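Local coordinates for 432aa long hypothetical deoxyribodipyrimidine photolyase (Sulfolobus tokodaii, PDB 2E0I), which probably repairs pyrimidine dimers in DNA with the energy of light, carrying two FAD molecules, one of them proposed as a novel light-harvesting cofactor, at residues R204-A209 with N308-M313; R198-R203 with N212-S217; R28-F33 with D163-S168. One frame throughout, in Å; residues are numbered along the deposited sequence.

Contact 1. Residues R204-A209 with N308-M313. With FAD (flavin-adenine dinucleotide), chain E.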
# COMPACT_ATOMS: atom_id res chain seq x y z
N ARG A 204 -18.95 -2.94 11.10
CA ARG A 204 -19.47 -1.90 10.24
C ARG A 204 -18.36 -1.16 9.51
O ARG A 204 -18.47 0.04 9.23
CB ARG A 204 -20.31 -0.93 11.08
CG ARG A 204 -21.51 -1.60 11.75
CD ARG A 204 -22.38 -0.58 12.46
NE ARG A 204 -22.95 0.42 11.56
CZ ARG A 204 -23.83 0.15 10.59
NH1 ARG A 204 -24.25 -1.09 10.39
NH2 ARG A 204 -24.29 1.13 9.82
N ARG A 205 -17.30 -1.88 9.18
CA ARG A 205 -16.16 -1.27 8.52
C ARG A 205 -16.45 -0.78 7.11
O ARG A 205 -15.63 -0.09 6.51
CB ARG A 205 -14.98 -2.24 8.50
CG ARG A 205 -15.05 -3.34 7.46
CD ARG A 205 -13.80 -4.21 7.49
NE ARG A 205 -14.03 -5.43 8.24
CZ ARG A 205 -14.56 -6.53 7.73
NH1 ARG A 205 -14.92 -6.57 6.46
NH2 ARG A 205 -14.77 -7.59 8.50
N ASP A 206 -17.62 -1.12 6.58
CA ASP A 206 -17.98 -0.71 5.22
C ASP A 206 -18.53 0.70 5.15
O ASP A 206 -18.46 1.35 4.11
CB ASP A 206 -19.01 -1.67 4.63
CG ASP A 206 -18.43 -3.04 4.36
OD1 ASP A 206 -17.73 -3.20 3.33
OD2 ASP A 206 -18.68 -3.96 5.18
N TYR A 207 -19.09 1.18 6.24
CA TYR A 207 -19.68 2.51 6.26
C TYR A 207 -18.60 3.58 6.44
O TYR A 207 -18.04 3.73 7.52
CB TYR A 207 -20.71 2.56 7.37
CG TYR A 207 -21.74 1.47 7.22
CD1 TYR A 207 -22.97 1.71 6.60
CD2 TYR A 207 -21.46 0.17 7.64
CE1 TYR A 207 -23.89 0.67 6.40
CE2 TYR A 207 -22.37 -0.87 7.44
CZ TYR A 207 -23.58 -0.61 6.82
OH TYR A 207 -24.46 -1.65 6.60
N PRO A 208 -18.31 4.33 5.37
CA PRO A 208 -17.31 5.39 5.36
C PRO A 208 -17.59 6.48 6.38
O PRO A 208 -16.67 6.97 7.02
CB PRO A 208 -17.37 5.94 3.94
CG PRO A 208 -17.94 4.83 3.15
CD PRO A 208 -18.98 4.26 4.06
N ALA A 209 -18.85 6.87 6.51
CA ALA A 209 -19.21 7.93 7.45
C ALA A 209 -18.81 7.56 8.87
O ALA A 209 -18.34 8.40 9.64
CB ALA A 209 -20.69 8.20 7.37
N ASN A 308 -11.46 4.02 2.66
CA ASN A 308 -11.62 2.64 3.13
C ASN A 308 -11.83 1.65 1.98
O ASN A 308 -12.13 2.03 0.85
CB ASN A 308 -12.76 2.54 4.16
CG ASN A 308 -14.14 2.45 3.53
OD1 ASN A 308 -14.34 2.67 2.33
ND2 ASN A 308 -15.12 2.13 4.36
N GLY A 309 -11.65 0.36 2.29
CA GLY A 309 -11.77 -0.67 1.27
C GLY A 309 -13.06 -0.71 0.49
O GLY A 309 -13.09 -1.11 -0.66
N ARG A 310 -14.15 -0.28 1.12
CA ARG A 310 -15.42 -0.30 0.45
C ARG A 310 -15.45 0.71 -0.68
O ARG A 310 -15.79 0.38 -1.80
CB ARG A 310 -16.55 0.03 1.42
CG ARG A 310 -17.87 -0.34 0.84
CD ARG A 310 -17.85 -1.82 0.66
NE ARG A 310 -18.96 -2.33 -0.12
CZ ARG A 310 -19.28 -3.61 -0.15
NH1 ARG A 310 -18.58 -4.48 0.57
NH2 ARG A 310 -20.28 -4.03 -0.90
N VAL A 311 -15.11 1.95 -0.36
CA VAL A 311 -15.10 3.02 -1.35
C VAL A 311 -14.04 2.72 -2.39
O VAL A 311 -14.24 2.95 -3.58
CB VAL A 311 -14.82 4.38 -0.69
CG1 VAL A 311 -14.54 5.45 -1.74
CG2 VAL A 311 -16.01 4.80 0.16
N ARG A 312 -12.91 2.20 -1.92
CA ARG A 312 -11.79 1.85 -2.79
C ARG A 312 -12.25 0.98 -3.95
O ARG A 312 -11.97 1.29 -5.10
CB ARG A 312 -10.73 1.11 -1.99
CG ARG A 312 -9.34 1.65 -2.13
CD ARG A 312 -8.74 1.91 -0.75
NE ARG A 312 -7.30 1.65 -0.72
CZ ARG A 312 -6.50 1.97 0.30
NH1 ARG A 312 -6.99 2.57 1.38
NH2 ARG A 312 -5.21 1.70 0.23
N MET A 313 -12.97 -0.10 -3.68
CA MET A 313 -13.40 -0.96 -4.77
C MET A 313 -14.58 -0.44 -5.57
O MET A 313 -14.74 -0.80 -6.74
CB MET A 313 -13.65 -2.39 -4.28
CG MET A 313 -14.88 -2.61 -3.46
SD MET A 313 -15.02 -4.38 -3.05
CE MET A 313 -13.72 -4.53 -1.73
PA FAD E . -9.32 -1.73 7.60
O1A FAD E . -9.37 -1.04 8.91
O2A FAD E . -10.38 -2.62 7.07
O5B FAD E . -8.27 -2.86 8.07
C5B FAD E . -8.20 -4.13 7.43
C4B FAD E . -6.74 -4.53 7.21
O4B FAD E . -6.63 -5.80 6.55
C3B FAD E . -6.06 -3.50 6.30
O3B FAD E . -5.39 -2.53 7.12
C2B FAD E . -5.01 -4.37 5.62
O2B FAD E . -3.95 -4.65 6.54
C1B FAD E . -5.83 -5.63 5.37
N9A FAD E . -6.73 -5.49 4.20
C8A FAD E . -8.02 -5.16 4.20
N7A FAD E . -8.50 -5.22 2.97
C5A FAD E . -7.52 -5.59 2.16
C6A FAD E . -7.40 -5.83 0.79
N6A FAD E . -8.45 -5.71 -0.01
N1A FAD E . -6.21 -6.19 0.29
C2A FAD E . -5.15 -6.33 1.06
N3A FAD E . -5.22 -6.12 2.37
C4A FAD E . -6.38 -5.76 2.94
N1 FAD E . -4.04 -1.58 0.60
C2 FAD E . -2.72 -1.14 0.76
O2 FAD E . -2.15 -1.23 1.84
N3 FAD E . -2.06 -0.53 -0.32
C4 FAD E . -2.73 -0.36 -1.53
O4 FAD E . -2.13 0.12 -2.49
C4X FAD E . -4.04 -0.79 -1.68
N5 FAD E . -4.72 -0.53 -2.87
C5X FAD E . -6.04 -0.97 -3.04
C6 FAD E . -6.69 -0.72 -4.24
C7 FAD E . -7.99 -1.19 -4.43
C7M FAD E . -8.67 -0.93 -5.78
C8 FAD E . -8.64 -1.90 -3.42
C8M FAD E . -10.05 -2.44 -3.61
C9 FAD E . -7.98 -2.14 -2.22
C9A FAD E . -6.67 -1.69 -2.02
N10 FAD E . -5.99 -1.94 -0.82
C10 FAD E . -4.71 -1.40 -0.62
C1' FAD E . -6.63 -2.75 0.25
C2' FAD E . -7.44 -2.02 1.32
O2' FAD E . -8.43 -1.18 0.71
C3' FAD E . -6.57 -1.19 2.27
O3' FAD E . -5.56 -2.03 2.83
C4' FAD E . -7.39 -0.60 3.41
O4' FAD E . -8.45 0.21 2.88
C5' FAD E . -6.52 0.25 4.33
O5' FAD E . -7.30 0.89 5.34
P FAD E . -7.47 0.26 6.81
O1P FAD E . -6.12 -0.09 7.32
O2P FAD E . -8.30 1.19 7.60
O3P FAD E . -8.29 -1.11 6.53
O HOH W 1 -14.19 -1.14 4.28

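Contact 2. Residues R198-R203 with N212-S217. With FAD (flavin-adenine dinucleotide), chain E.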
# COMPACT_ATOMS: atom_id res chain seq x y z
N ARG A 198 -7.25 1.53 18.92
CA ARG A 198 -8.55 2.17 18.94
C ARG A 198 -9.52 1.01 18.90
O ARG A 198 -9.29 0.03 18.20
CB ARG A 198 -8.79 3.02 17.71
CG ARG A 198 -8.19 4.39 17.74
CD ARG A 198 -8.44 5.11 16.41
NE ARG A 198 -9.86 5.22 16.08
CZ ARG A 198 -10.42 4.70 14.98
NH1 ARG A 198 -9.68 4.03 14.10
NH2 ARG A 198 -11.71 4.88 14.75
N ASN A 199 -10.61 1.11 19.65
CA ASN A 199 -11.59 0.04 19.65
C ASN A 199 -12.73 0.47 18.72
O ASN A 199 -13.46 1.41 19.02
CB ASN A 199 -12.07 -0.25 21.07
CG ASN A 199 -10.94 -0.76 21.98
OD1 ASN A 199 -10.30 -1.78 21.69
ND2 ASN A 199 -10.68 -0.04 23.07
N VAL A 200 -12.84 -0.21 17.59
CA VAL A 200 -13.85 0.10 16.60
C VAL A 200 -14.77 -1.08 16.36
O VAL A 200 -14.45 -2.20 16.77
CB VAL A 200 -13.18 0.45 15.25
CG1 VAL A 200 -12.23 1.62 15.43
CG2 VAL A 200 -12.42 -0.77 14.70
N ASP A 201 -15.89 -0.84 15.70
CA ASP A 201 -16.81 -1.92 15.37
C ASP A 201 -16.45 -2.35 13.94
O ASP A 201 -17.03 -1.88 12.97
CB ASP A 201 -18.26 -1.44 15.43
CG ASP A 201 -19.27 -2.59 15.32
OD1 ASP A 201 -18.85 -3.77 15.17
OD2 ASP A 201 -20.49 -2.31 15.39
N PHE A 202 -15.47 -3.25 13.84
CA PHE A 202 -15.00 -3.74 12.56
C PHE A 202 -16.11 -4.31 11.70
O PHE A 202 -16.00 -4.43 10.48
CB PHE A 202 -13.92 -4.78 12.79
CG PHE A 202 -12.92 -4.88 11.69
CD1 PHE A 202 -12.32 -3.73 11.19
CD2 PHE A 202 -12.58 -6.11 11.14
CE1 PHE A 202 -11.39 -3.80 10.18
CE2 PHE A 202 -11.65 -6.19 10.12
CZ PHE A 202 -11.05 -5.03 9.64
N ARG A 203 -17.20 -4.68 12.36
CA ARG A 203 -18.38 -5.21 11.71
C ARG A 203 -18.94 -4.21 10.72
O ARG A 203 -19.36 -4.56 9.63
CB ARG A 203 -19.44 -5.49 12.77
CG ARG A 203 -19.25 -6.81 13.46
CD ARG A 203 -19.97 -7.85 12.65
NE ARG A 203 -21.36 -7.46 12.48
CZ ARG A 203 -22.18 -7.97 11.57
NH1 ARG A 203 -21.75 -8.91 10.73
NH2 ARG A 203 -23.44 -7.55 11.50
N ASN A 212 -15.02 3.00 11.44
CA ASN A 212 -14.69 1.64 11.81
C ASN A 212 -13.54 0.94 11.13
O ASN A 212 -13.50 -0.28 11.09
CB ASN A 212 -15.95 0.79 11.74
CG ASN A 212 -17.01 1.25 12.74
OD1 ASN A 212 -16.76 1.30 13.95
ND2 ASN A 212 -18.20 1.59 12.24
N ASN A 213 -12.60 1.71 10.60
CA ASN A 213 -11.42 1.14 9.96
C ASN A 213 -10.22 1.54 10.82
O ASN A 213 -10.19 2.65 11.35
CB ASN A 213 -11.27 1.65 8.54
CG ASN A 213 -12.46 1.34 7.69
OD1 ASN A 213 -13.44 2.09 7.66
ND2 ASN A 213 -12.41 0.21 6.99
N TYR A 214 -9.25 0.65 10.96
CA TYR A 214 -8.10 0.95 11.79
C TYR A 214 -7.12 1.92 11.17
O TYR A 214 -6.28 2.48 11.87
CB TYR A 214 -7.33 -0.31 12.16
CG TYR A 214 -8.08 -1.28 13.03
CD1 TYR A 214 -8.95 -2.22 12.48
CD2 TYR A 214 -7.91 -1.27 14.41
CE1 TYR A 214 -9.62 -3.13 13.28
CE2 TYR A 214 -8.58 -2.18 15.23
CZ TYR A 214 -9.44 -3.10 14.66
OH TYR A 214 -10.12 -3.98 15.48
N ARG A 215 -7.23 2.12 9.86
CA ARG A 215 -6.32 3.02 9.15
C ARG A 215 -4.87 2.62 9.43
O ARG A 215 -4.02 3.48 9.65
CB ARG A 215 -6.56 4.46 9.59
CG ARG A 215 -7.63 5.17 8.80
CD ARG A 215 -7.78 6.59 9.28
NE ARG A 215 -8.59 6.62 10.50
CZ ARG A 215 -8.29 7.34 11.57
NH1 ARG A 215 -7.19 8.09 11.59
NH2 ARG A 215 -9.10 7.30 12.63
N LEU A 216 -4.61 1.32 9.42
CA LEU A 216 -3.27 0.81 9.69
C LEU A 216 -2.40 0.53 8.47
O LEU A 216 -1.18 0.40 8.61
CB LEU A 216 -3.36 -0.48 10.51
CG LEU A 216 -3.48 -0.43 12.03
CD1 LEU A 216 -3.70 -1.83 12.53
CD2 LEU A 216 -2.23 0.16 12.66
N SER A 217 -3.00 0.43 7.29
CA SER A 217 -2.25 0.10 6.07
C SER A 217 -0.93 0.84 5.89
O SER A 217 0.12 0.22 5.66
CB SER A 217 -3.13 0.31 4.85
OG SER A 217 -3.76 1.57 4.93
PA FAD E . -9.32 -1.73 7.60
O1A FAD E . -9.37 -1.04 8.91
O2A FAD E . -10.38 -2.62 7.07
O5B FAD E . -8.27 -2.86 8.07
C5B FAD E . -8.20 -4.13 7.43
C4B FAD E . -6.74 -4.53 7.21
O4B FAD E . -6.63 -5.80 6.55
C3B FAD E . -6.06 -3.50 6.30
O3B FAD E . -5.39 -2.53 7.12
C2B FAD E . -5.01 -4.37 5.62
O2B FAD E . -3.95 -4.65 6.54
C1B FAD E . -5.83 -5.63 5.37
N9A FAD E . -6.73 -5.49 4.20
C8A FAD E . -8.02 -5.16 4.20
N7A FAD E . -8.50 -5.22 2.97
C5A FAD E . -7.52 -5.59 2.16
C6A FAD E . -7.40 -5.83 0.79
N6A FAD E . -8.45 -5.71 -0.01
N1A FAD E . -6.21 -6.19 0.29
C2A FAD E . -5.15 -6.33 1.06
N3A FAD E . -5.22 -6.12 2.37
C4A FAD E . -6.38 -5.76 2.94
N1 FAD E . -4.04 -1.58 0.60
C2 FAD E . -2.72 -1.14 0.76
O2 FAD E . -2.15 -1.23 1.84
N3 FAD E . -2.06 -0.53 -0.32
C4 FAD E . -2.73 -0.36 -1.53
O4 FAD E . -2.13 0.12 -2.49
C4X FAD E . -4.04 -0.79 -1.68
N5 FAD E . -4.72 -0.53 -2.87
C5X FAD E . -6.04 -0.97 -3.04
C6 FAD E . -6.69 -0.72 -4.24
C7 FAD E . -7.99 -1.19 -4.43
C7M FAD E . -8.67 -0.93 -5.78
C8 FAD E . -8.64 -1.90 -3.42
C8M FAD E . -10.05 -2.44 -3.61
C9 FAD E . -7.98 -2.14 -2.22
C9A FAD E . -6.67 -1.69 -2.02
N10 FAD E . -5.99 -1.94 -0.82
C10 FAD E . -4.71 -1.40 -0.62
C1' FAD E . -6.63 -2.75 0.25
C2' FAD E . -7.44 -2.02 1.32
O2' FAD E . -8.43 -1.18 0.71
C3' FAD E . -6.57 -1.19 2.27
O3' FAD E . -5.56 -2.03 2.83
C4' FAD E . -7.39 -0.60 3.41
O4' FAD E . -8.45 0.21 2.88
C5' FAD E . -6.52 0.25 4.33
O5' FAD E . -7.30 0.89 5.34
P FAD E . -7.47 0.26 6.81
O1P FAD E . -6.12 -0.09 7.32
O2P FAD E . -8.30 1.19 7.60
O3P FAD E . -8.29 -1.11 6.53
O HOH W 2 -7.47 2.73 14.44

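Contact 3. Residues R28-F33 with D163-S168. With FAD (flavin-adenine dinucleotide), chain F.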
# COMPACT_ATOMS: atom_id res chain seq x y z
N ARG A 28 29.10 -4.19 16.19
CA ARG A 28 28.50 -2.88 16.00
C ARG A 28 27.62 -2.92 14.73
O ARG A 28 27.93 -3.63 13.77
CB ARG A 28 29.59 -1.81 15.86
CG ARG A 28 30.78 -2.05 16.77
CD ARG A 28 31.87 -0.98 16.65
NE ARG A 28 31.53 0.26 17.35
CZ ARG A 28 32.34 1.32 17.47
NH1 ARG A 28 33.56 1.30 16.93
NH2 ARG A 28 31.94 2.41 18.12
N VAL A 29 26.52 -2.19 14.75
CA VAL A 29 25.64 -2.15 13.61
C VAL A 29 25.32 -0.71 13.24
O VAL A 29 24.84 0.08 14.06
CB VAL A 29 24.32 -2.89 13.90
CG1 VAL A 29 23.32 -2.63 12.78
CG2 VAL A 29 24.57 -4.37 14.04
N ILE A 30 25.60 -0.35 11.99
CA ILE A 30 25.32 1.00 11.54
C ILE A 30 23.97 1.03 10.82
O ILE A 30 23.81 0.41 9.77
CB ILE A 30 26.42 1.50 10.58
CG1 ILE A 30 27.77 1.47 11.30
CG2 ILE A 30 26.11 2.90 10.12
CD1 ILE A 30 28.92 1.96 10.46
N PRO A 31 22.99 1.73 11.39
CA PRO A 31 21.65 1.83 10.79
C PRO A 31 21.67 2.76 9.59
O PRO A 31 21.99 3.94 9.71
CB PRO A 31 20.79 2.34 11.94
CG PRO A 31 21.75 3.22 12.70
CD PRO A 31 23.04 2.44 12.69
N VAL A 32 21.32 2.23 8.43
CA VAL A 32 21.36 3.00 7.20
C VAL A 32 20.05 3.07 6.44
O VAL A 32 19.25 2.14 6.47
CB VAL A 32 22.42 2.39 6.24
CG1 VAL A 32 22.21 2.87 4.82
CG2 VAL A 32 23.82 2.76 6.71
N PHE A 33 19.82 4.20 5.77
CA PHE A 33 18.66 4.36 4.90
C PHE A 33 19.19 5.05 3.64
O PHE A 33 19.87 6.07 3.72
CB PHE A 33 17.55 5.21 5.48
CG PHE A 33 16.42 5.43 4.52
CD1 PHE A 33 16.38 6.58 3.71
CD2 PHE A 33 15.44 4.45 4.34
CE1 PHE A 33 15.37 6.75 2.74
CE2 PHE A 33 14.42 4.61 3.38
CZ PHE A 33 14.39 5.77 2.58
N ASP A 163 26.18 1.69 15.93
CA ASP A 163 27.29 2.59 15.66
C ASP A 163 26.87 3.65 14.63
O ASP A 163 25.74 3.64 14.13
CB ASP A 163 28.50 1.81 15.17
CG ASP A 163 29.76 2.65 15.12
OD1 ASP A 163 29.97 3.46 16.05
OD2 ASP A 163 30.55 2.48 14.15
N VAL A 164 27.77 4.57 14.31
CA VAL A 164 27.47 5.64 13.36
C VAL A 164 28.63 5.87 12.40
O VAL A 164 29.75 5.44 12.66
CB VAL A 164 27.20 6.96 14.12
CG1 VAL A 164 27.09 8.12 13.15
CG2 VAL A 164 25.93 6.82 14.94
N THR A 165 28.35 6.53 11.29
CA THR A 165 29.37 6.85 10.31
C THR A 165 29.33 8.36 10.19
O THR A 165 28.35 8.92 9.72
CB THR A 165 29.07 6.27 8.93
OG1 THR A 165 29.22 4.85 8.97
CG2 THR A 165 30.03 6.83 7.89
N ASP A 166 30.40 9.00 10.63
CA ASP A 166 30.47 10.45 10.58
C ASP A 166 30.22 11.04 9.19
O ASP A 166 29.53 12.05 9.07
CB ASP A 166 31.81 10.93 11.11
CG ASP A 166 31.89 10.85 12.63
OD1 ASP A 166 32.91 11.29 13.20
OD2 ASP A 166 30.93 10.34 13.25
N SER A 167 30.76 10.40 8.16
CA SER A 167 30.58 10.89 6.80
C SER A 167 29.10 11.10 6.40
O SER A 167 28.71 12.19 5.99
CB SER A 167 31.26 9.95 5.78
OG SER A 167 30.55 8.73 5.60
N SER A 168 28.29 10.05 6.55
CA SER A 168 26.88 10.06 6.18
C SER A 168 26.09 11.31 6.56
O SER A 168 26.42 11.99 7.51
CB SER A 168 26.16 8.85 6.78
OG SER A 168 25.92 9.06 8.17
PA FAD F . 8.52 1.52 -5.15
O1A FAD F . 7.08 1.24 -5.28
O2A FAD F . 9.11 2.83 -4.79
O5B FAD F . 8.84 1.57 -6.73
C5B FAD F . 10.19 1.53 -7.20
C4B FAD F . 10.26 1.46 -8.73
O4B FAD F . 9.17 0.63 -9.18
C3B FAD F . 10.04 2.83 -9.37
O3B FAD F . 10.61 2.84 -10.68
C2B FAD F . 8.51 2.86 -9.45
O2B FAD F . 8.11 3.78 -10.47
C1B FAD F . 8.25 1.44 -9.94
N9A FAD F . 6.85 1.02 -9.71
C8A FAD F . 6.19 1.09 -8.56
N7A FAD F . 4.96 0.59 -8.70
C5A FAD F . 4.84 0.19 -9.96
C6A FAD F . 3.83 -0.43 -10.69
N6A FAD F . 2.65 -0.69 -10.12
N1A FAD F . 4.04 -0.73 -11.98
C2A FAD F . 5.19 -0.44 -12.56
N3A FAD F . 6.17 0.15 -11.90
C4A FAD F . 6.04 0.47 -10.61
N1 FAD F . 12.82 2.76 0.13
C2 FAD F . 14.18 3.08 0.16
O2 FAD F . 14.99 2.27 0.62
N3 FAD F . 14.62 4.29 -0.38
C4 FAD F . 13.70 5.18 -0.95
O4 FAD F . 14.09 6.25 -1.42
C4X FAD F . 12.35 4.85 -1.00
N5 FAD F . 11.43 5.70 -1.64
C5X FAD F . 10.08 5.36 -1.70
C6 FAD F . 9.19 6.17 -2.41
C7 FAD F . 7.86 5.79 -2.57
C7M FAD F . 6.91 6.69 -3.36
C8 FAD F . 7.41 4.60 -2.00
C8M FAD F . 5.96 4.16 -2.15
C9 FAD F . 8.30 3.80 -1.28
C9A FAD F . 9.63 4.17 -1.13
N10 FAD F . 10.54 3.34 -0.45
C10 FAD F . 11.91 3.65 -0.45
C1' FAD F . 10.08 2.09 0.19
C2' FAD F . 9.96 0.92 -0.79
O2' FAD F . 8.64 0.37 -0.70
C3' FAD F . 11.01 -0.15 -0.48
O3' FAD F . 12.32 0.39 -0.69
C4' FAD F . 10.81 -1.37 -1.39
O4' FAD F . 11.66 -2.43 -0.93
C5' FAD F . 11.14 -1.04 -2.84
O5' FAD F . 10.33 -1.78 -3.75
P FAD F . 8.95 -1.15 -4.29
O1P FAD F . 8.47 -2.03 -5.38
O2P FAD F . 8.05 -0.87 -3.15
O3P FAD F . 9.47 0.23 -4.95

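Contact 1. Residues R204-A209 with N308-M313
The D206 carboxylate and the R310 guanidinium meet with their planes 85° apart, OD1 approaching NH1 obliquely at 3.2 Å. The salt bridge includes a weak, bent hydrogen bond, and R310 has a stronger partner in Q370, bonded through NH2. One face of the R312 guanidinium receives FAD O2', offset toward the rim, while FAD C4 lies in plane at its edge; NH2 is also salt-bridged to D340. In N308, a chi1 of 82° sets CG between the backbone N and the carbonyl carbon, and the two ends of the flat amide face different partners. OD1 turns to the helix, accepting an almost straight bond from V311 N at 2.9 Å and capping helix 309-322; ND2 faces the type I turn R204-Y207, donating weakly to R205 O (3.1 Å) and D206 O (3.4 Å). The helix belongs to the FAD-binding helical domain of photolyases, and its first turn borders the flavin cofactor: G309 N approaches FAD O4' at 3.3 Å. A water accepts weakly from R310 N and donates to R205 O. Beyond the amide, P208 CG packs against V311 CG2 at 3.6 Å, and F380 of helix 379-384 touches both side chains.

Contact 2. Residues R198-R203 with N212-S217
In V200, a chi1 of -58° puts CG1 beside the backbone N and leaves CG2 between N and the carbonyl carbon, directed at Y214. The Y214 CG stands anti to its own carbonyl carbon (chi1 -65°), and the two settings meet in a CH-pi contact, V200 CG2 lying over the ring face 4.0 Å from the centroid. F202 meets the same ring obliquely, its CD1 3.5 Å from Y214 CE1. The loop so braced carries the backbone N-H groups that bind the FAD phosphates: Y214 N donates to FAD O1A (2.7 Å) and R215 N to FAD O2P (2.7 Å). L216 N, just before helix 217-221, and S217 N, its first residue, both donate to FAD O1P, whose negative charge the N-terminal end of the helix may help to stabilise. Polar bonds pin the backbones alongside: N212 OD1 accepts from D201 N at 2.9 Å, the donor standing above the amide plane, and R198 NH1 gives a well-directed bond to N213 O at 3.1 Å within the guanidinium plane. R215 NH2 lies over one guanidinium face of R198 and V200 CG1 over the opposite one. A water joining R198 NH1 to Y214 O and a bond from R198 NH2 to N211 O probably ease the meeting of like charges. The Y214 hydroxyl is bonded to K237.

Contact 3. Residues R28-F33 with D163-S168
Strand 28-35 of the N-terminal alpha/beta domain lies between strands 2-7 and 73-76 of a parallel sheet, and the loop 163-168 comes onto it through D163. D163 N donates to V29 O at 2.8 Å, the donor well above the carbonyl plane, while the same residue reaches R28 with its side chain. With CG anti to the backbone N (chi1 -169°), the D163 carboxylate stacks over one face of the R28 guanidinium, the planes only 28° apart. The salt bridge, OD1 to NH2 at 3.0 Å, rests on charge alone, since no N-H points at the oxygen. I30 runs side by side with D163, its CG1 4.0 Å from D163 CB, and then crosses T165 at about a right angle, CD1 against OG1. P31 CD closes on D163 O at 3.3 Å. N73 of the neighbouring strand ties both segments, bonding to P31 O through ND2 and to T165 N through OD1. Farther along, F33 CZ comes within 3.3 Å of N3 of the second FAD, probably the one proposed as light-harvesting cofactor. Such a five-stranded parallel sheet of order 3-2-1-4-5 is the Rossmann-like core of the photolyase N-terminal domain, bordered here by the long loop between helices 140-147 and 189-196, probably the link to the helical domain.

Overall arrangement
From the N terminus, contact 3 comes first, closing a loop of some 130 residues that holds most of the alpha/beta domain and fixing part of the long loop that probably leads to the helical domain on the second strand of the sheet. The chain then runs through helix 189-196 to contact 2, a short local closure before helix 217-221. Contact 1 opens inside that loop and ends far later, on helix 309-322, so contacts 1 and 2 cross. Their centres lie about 11 Å apart, both touch the same FAD, and R205 and N213 join them. Contact 3 stands apart, its centre about 43 Å from that of contact 1, its strand running on, through F33, to the other FAD.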